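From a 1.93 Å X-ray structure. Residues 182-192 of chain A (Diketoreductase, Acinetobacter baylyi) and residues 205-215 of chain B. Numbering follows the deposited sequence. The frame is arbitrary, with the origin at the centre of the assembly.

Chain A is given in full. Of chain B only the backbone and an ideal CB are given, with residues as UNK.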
# COMPACT_ATOMS: atom_id res chain seq x y z
N ILE A 182 7.65 -15.53 -7.60
CA ILE A 182 7.20 -15.16 -6.27
C ILE A 182 6.72 -16.46 -5.69
O ILE A 182 5.70 -17.01 -6.12
CB ILE A 182 6.05 -14.15 -6.36
CG1 ILE A 182 6.53 -12.87 -7.05
CG2 ILE A 182 5.44 -13.88 -4.98
CD1 ILE A 182 7.69 -12.23 -6.36
N GLU A 183 7.48 -17.00 -4.73
CA GLU A 183 7.22 -18.35 -4.25
C GLU A 183 6.30 -18.39 -3.03
O GLU A 183 6.69 -17.98 -1.93
CB GLU A 183 8.55 -19.09 -4.00
CG GLU A 183 9.41 -19.23 -5.25
CD GLU A 183 10.76 -19.93 -5.01
OE1 GLU A 183 10.78 -21.01 -4.38
OE2 GLU A 183 11.79 -19.40 -5.45
N LEU A 184 5.07 -18.87 -3.22
CA LEU A 184 4.18 -19.08 -2.10
C LEU A 184 4.33 -20.49 -1.58
O LEU A 184 4.62 -21.41 -2.35
CB LEU A 184 2.72 -18.80 -2.45
CG LEU A 184 2.30 -17.37 -2.76
CD1 LEU A 184 2.82 -16.91 -4.12
CD2 LEU A 184 0.78 -17.33 -2.75
N LYS A 185 4.15 -20.64 -0.27
CA LYS A 185 4.45 -21.89 0.43
C LYS A 185 3.17 -22.67 0.74
O LYS A 185 3.21 -23.87 1.01
CB LYS A 185 5.26 -21.60 1.70
CG LYS A 185 6.62 -20.98 1.40
CD LYS A 185 7.34 -20.46 2.63
CE LYS A 185 8.69 -19.84 2.24
NZ LYS A 185 9.43 -19.26 3.40
N LYS A 186 2.04 -21.98 0.69
CA LYS A 186 0.73 -22.57 0.93
C LYS A 186 -0.28 -21.82 0.07
O LYS A 186 -0.03 -20.69 -0.34
CB LYS A 186 0.31 -22.37 2.39
CG LYS A 186 1.18 -23.02 3.44
CD LYS A 186 0.55 -22.83 4.82
CE LYS A 186 1.39 -23.47 5.92
NZ LYS A 186 0.77 -23.30 7.26
N GLU A 187 -1.42 -22.44 -0.19
CA GLU A 187 -2.46 -21.72 -0.92
C GLU A 187 -2.95 -20.49 -0.19
O GLU A 187 -3.02 -20.45 1.04
CB GLU A 187 -3.66 -22.60 -1.21
CG GLU A 187 -3.46 -23.61 -2.28
CD GLU A 187 -4.78 -24.22 -2.67
OE1 GLU A 187 -5.54 -24.58 -1.74
OE2 GLU A 187 -5.06 -24.30 -3.87
N LYS A 188 -3.31 -19.50 -0.98
CA LYS A 188 -3.87 -18.26 -0.50
C LYS A 188 -4.65 -17.62 -1.64
O LYS A 188 -4.08 -17.35 -2.71
CB LYS A 188 -2.75 -17.32 -0.03
CG LYS A 188 -3.22 -15.93 0.42
CD LYS A 188 -4.03 -15.97 1.71
CE LYS A 188 -4.57 -14.60 2.06
NZ LYS A 188 -5.59 -14.17 1.06
N ALA A 189 -5.94 -17.40 -1.44
CA ALA A 189 -6.72 -16.72 -2.45
C ALA A 189 -6.15 -15.34 -2.66
O ALA A 189 -5.86 -14.63 -1.69
CB ALA A 189 -8.18 -16.62 -2.02
N GLY A 190 -6.01 -14.95 -3.92
CA GLY A 190 -5.39 -13.68 -4.26
C GLY A 190 -3.87 -13.72 -4.21
O GLY A 190 -3.21 -12.69 -4.36
N TYR A 191 -3.30 -14.90 -4.00
CA TYR A 191 -1.84 -15.05 -3.97
C TYR A 191 -1.26 -14.00 -3.01
O TYR A 191 -1.84 -13.75 -1.94
CB TYR A 191 -1.26 -14.88 -5.40
CG TYR A 191 -1.86 -15.85 -6.41
CD1 TYR A 191 -1.24 -17.06 -6.71
CD2 TYR A 191 -3.06 -15.56 -7.06
CE1 TYR A 191 -1.79 -17.97 -7.64
CE2 TYR A 191 -3.62 -16.46 -7.99
CZ TYR A 191 -2.98 -17.66 -8.27
OH TYR A 191 -3.52 -18.55 -9.18
N VAL A 192 -0.16 -13.37 -3.41
CA VAL A 192 0.49 -12.33 -2.62
C VAL A 192 0.06 -10.92 -3.05
O VAL A 192 -0.45 -10.14 -2.24
CB VAL A 192 2.04 -12.43 -2.66
CG1 VAL A 192 2.66 -11.24 -1.94
CG2 VAL A 192 2.50 -13.73 -2.00
N UNK B 205 1.34 -9.03 7.23
CA UNK B 205 1.59 -9.78 8.44
C UNK B 205 0.83 -11.12 8.42
O UNK B 205 1.39 -12.15 8.81
CB UNK B 205 1.19 -8.95 9.66
N UNK B 206 -0.41 -11.09 7.97
CA UNK B 206 -1.19 -12.33 7.80
C UNK B 206 -0.51 -13.31 6.85
O UNK B 206 -0.41 -14.50 7.14
CB UNK B 206 -2.59 -12.00 7.28
N UNK B 207 -0.04 -12.82 5.71
CA UNK B 207 0.71 -13.69 4.79
C UNK B 207 1.93 -14.29 5.48
O UNK B 207 2.29 -15.44 5.24
CB UNK B 207 1.14 -12.91 3.55
N UNK B 208 2.61 -13.50 6.31
CA UNK B 208 3.80 -14.03 6.97
C UNK B 208 3.39 -15.05 8.02
O UNK B 208 3.89 -16.17 8.05
CB UNK B 208 4.62 -12.91 7.60
N UNK B 209 2.48 -14.62 8.89
CA UNK B 209 2.07 -15.44 10.03
C UNK B 209 1.37 -16.73 9.62
O UNK B 209 1.44 -17.74 10.34
CB UNK B 209 1.15 -14.63 10.94
N UNK B 210 0.70 -16.73 8.48
CA UNK B 210 0.03 -17.95 8.03
C UNK B 210 0.93 -18.83 7.18
O UNK B 210 0.47 -19.82 6.61
CB UNK B 210 -1.23 -17.59 7.24
N UNK B 211 2.20 -18.45 7.08
CA UNK B 211 3.16 -19.24 6.35
C UNK B 211 3.02 -19.24 4.83
O UNK B 211 3.44 -20.19 4.18
CB UNK B 211 3.08 -20.68 6.85
N UNK B 212 2.44 -18.18 4.26
CA UNK B 212 2.23 -18.13 2.82
C UNK B 212 3.52 -17.80 2.09
O UNK B 212 3.84 -18.42 1.08
CB UNK B 212 1.15 -17.10 2.47
N UNK B 213 4.27 -16.82 2.60
CA UNK B 213 5.47 -16.33 1.93
C UNK B 213 6.43 -15.72 2.95
O UNK B 213 6.00 -15.35 4.05
CB UNK B 213 5.11 -15.30 0.86
N UNK B 214 7.71 -15.62 2.61
CA UNK B 214 8.65 -15.01 3.56
C UNK B 214 8.63 -13.49 3.39
O UNK B 214 8.06 -12.99 2.41
CB UNK B 214 10.06 -15.56 3.36
N UNK B 215 9.23 -12.72 4.33
CA UNK B 215 9.21 -11.25 4.18
C UNK B 215 9.81 -10.69 2.91
O UNK B 215 9.26 -9.75 2.33
CB UNK B 215 9.95 -10.62 5.36

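Position 205 lies on a helix, out of reach of chain A, which says nothing beyond helix compatibility; the residue is B:Ala205. Position 206, also helical, points its CB sideways, with no atom of chain A within 5.5 Å. A short side chain would gain nothing here, whereas a long one could reach the aliphatic and ammonium end of A:Lys188, so an acid, a glutamine or a long apolar chain would all be plausible. It is B:Glu206, whose OE2 comes 3.5 Å from CE of A:Lys188. The lysine's NZ turns back within its own chain, donating to O of A:Ala189 at 2.8 Å.

Position 207 points toward chain A across a gap that a CB alone cannot close. Ahead lie the methyls of A:Val192 and the methylenes of A:Lys188, a setting for leucine, methionine or isoleucine. B:Leu207 (m, t) fills it: CD1 is 3.9 Å from CG1 of A:Val192, and CD2 is 4.0 Å from CG of A:Lys188.

Positions 208 and 209 are out of reach and could carry many helix-compatible residues; they are B:Leu208 and B:Val209. At 210 the backbone leaves helical angles and CB points toward chain A, still at a distance. A polar residue such as asparagine, aspartate or serine would suit a helix end. B:Asp210 keeps its side chain short of contact with chain A and finds partners elsewhere in the structure; its closer contribution is backbone, with O 3.5 Å from CD of A:Lys186.

Position 211 gives two arguments for glycine. Phi is 71°, and an ideal CB would sit a tight 3.4 Å from CE of A:Lys186. Asparagine might accept the phi, but it would bring that CB. B:Gly211 leaves room for CE of A:Lys186; separately, its backbone O lies 3.4 Å from CB of A:Lys185.

Position 212 is where the backbone itself makes the join: N of A:Lys185 donates to its O at 2.6 Å, a backbone bond that by itself asks for no particular side chain. CB points away, so a side chain must bend back to use the surface made by A:Leu184, A:Lys186 and A:Lys188. Branched or flexible apolar residues fit best. B:Ile212 (m, m) covers it, with CG2 3.7 Å from CD2 of A:Leu184 and CD1 3.6 Å from O of A:Glu187. It has the largest covered area of its stretch.

At 213 the ideal CB already stands 4.2 Å from both CG2 of A:Val192 and O of A:Glu183, which favours something small, alanine or perhaps serine. B:Ala213 makes both contacts with its single methyl.

Position 214 sets its ideal CB 3.8 Å from NZ of A:Lys185, beside a positive charge, and its N reaches a water, 2.9 Å from O of HOH 1, which donates to O of A:Glu183 at 2.8 Å. An acid, asparagine or serine would suit. B:Asp214 also caps the following helix; its OD1 remains 4.2 Å from NZ of A:Lys185, beyond a salt bridge. Position 215, out of reach with phi -57°, accepts proline at a helix start, and is B:Pro215.

Chain B 205-215: AELLVDGIADP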
# COMPACT_ATOMS: atom_id res chain seq x y z
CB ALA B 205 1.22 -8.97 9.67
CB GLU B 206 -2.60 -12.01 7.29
CG GLU B 206 -3.47 -13.24 7.03
CD GLU B 206 -3.12 -13.99 5.74
OE1 GLU B 206 -3.31 -15.22 5.68
OE2 GLU B 206 -2.67 -13.35 4.77
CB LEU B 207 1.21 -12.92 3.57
CG LEU B 207 0.19 -12.28 2.64
CD1 LEU B 207 0.95 -11.47 1.57
CD2 LEU B 207 -0.63 -13.40 2.00
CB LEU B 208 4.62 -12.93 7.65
CG LEU B 208 5.88 -13.38 8.41
CD1 LEU B 208 6.86 -14.15 7.51
CD2 LEU B 208 6.55 -12.17 9.05
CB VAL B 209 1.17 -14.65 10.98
CG1 VAL B 209 0.65 -15.56 12.07
CG2 VAL B 209 1.98 -13.54 11.62
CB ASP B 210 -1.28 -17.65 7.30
CG ASP B 210 -2.38 -17.12 8.22
OD1 ASP B 210 -2.33 -17.35 9.45
OD2 ASP B 210 -3.30 -16.47 7.71
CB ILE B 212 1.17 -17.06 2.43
CG1 ILE B 212 -0.11 -17.23 3.24
CG2 ILE B 212 0.88 -17.10 0.94
CD1 ILE B 212 -0.78 -18.59 3.09
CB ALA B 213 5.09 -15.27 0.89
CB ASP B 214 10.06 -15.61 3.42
CG ASP B 214 10.66 -15.38 2.06
OD1 ASP B 214 11.56 -16.15 1.66
OD2 ASP B 214 10.25 -14.42 1.39
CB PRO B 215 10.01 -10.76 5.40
CG PRO B 215 9.86 -11.82 6.39
CD PRO B 215 9.86 -13.12 5.59
O HOH W 1 8.22 -17.08 0.19
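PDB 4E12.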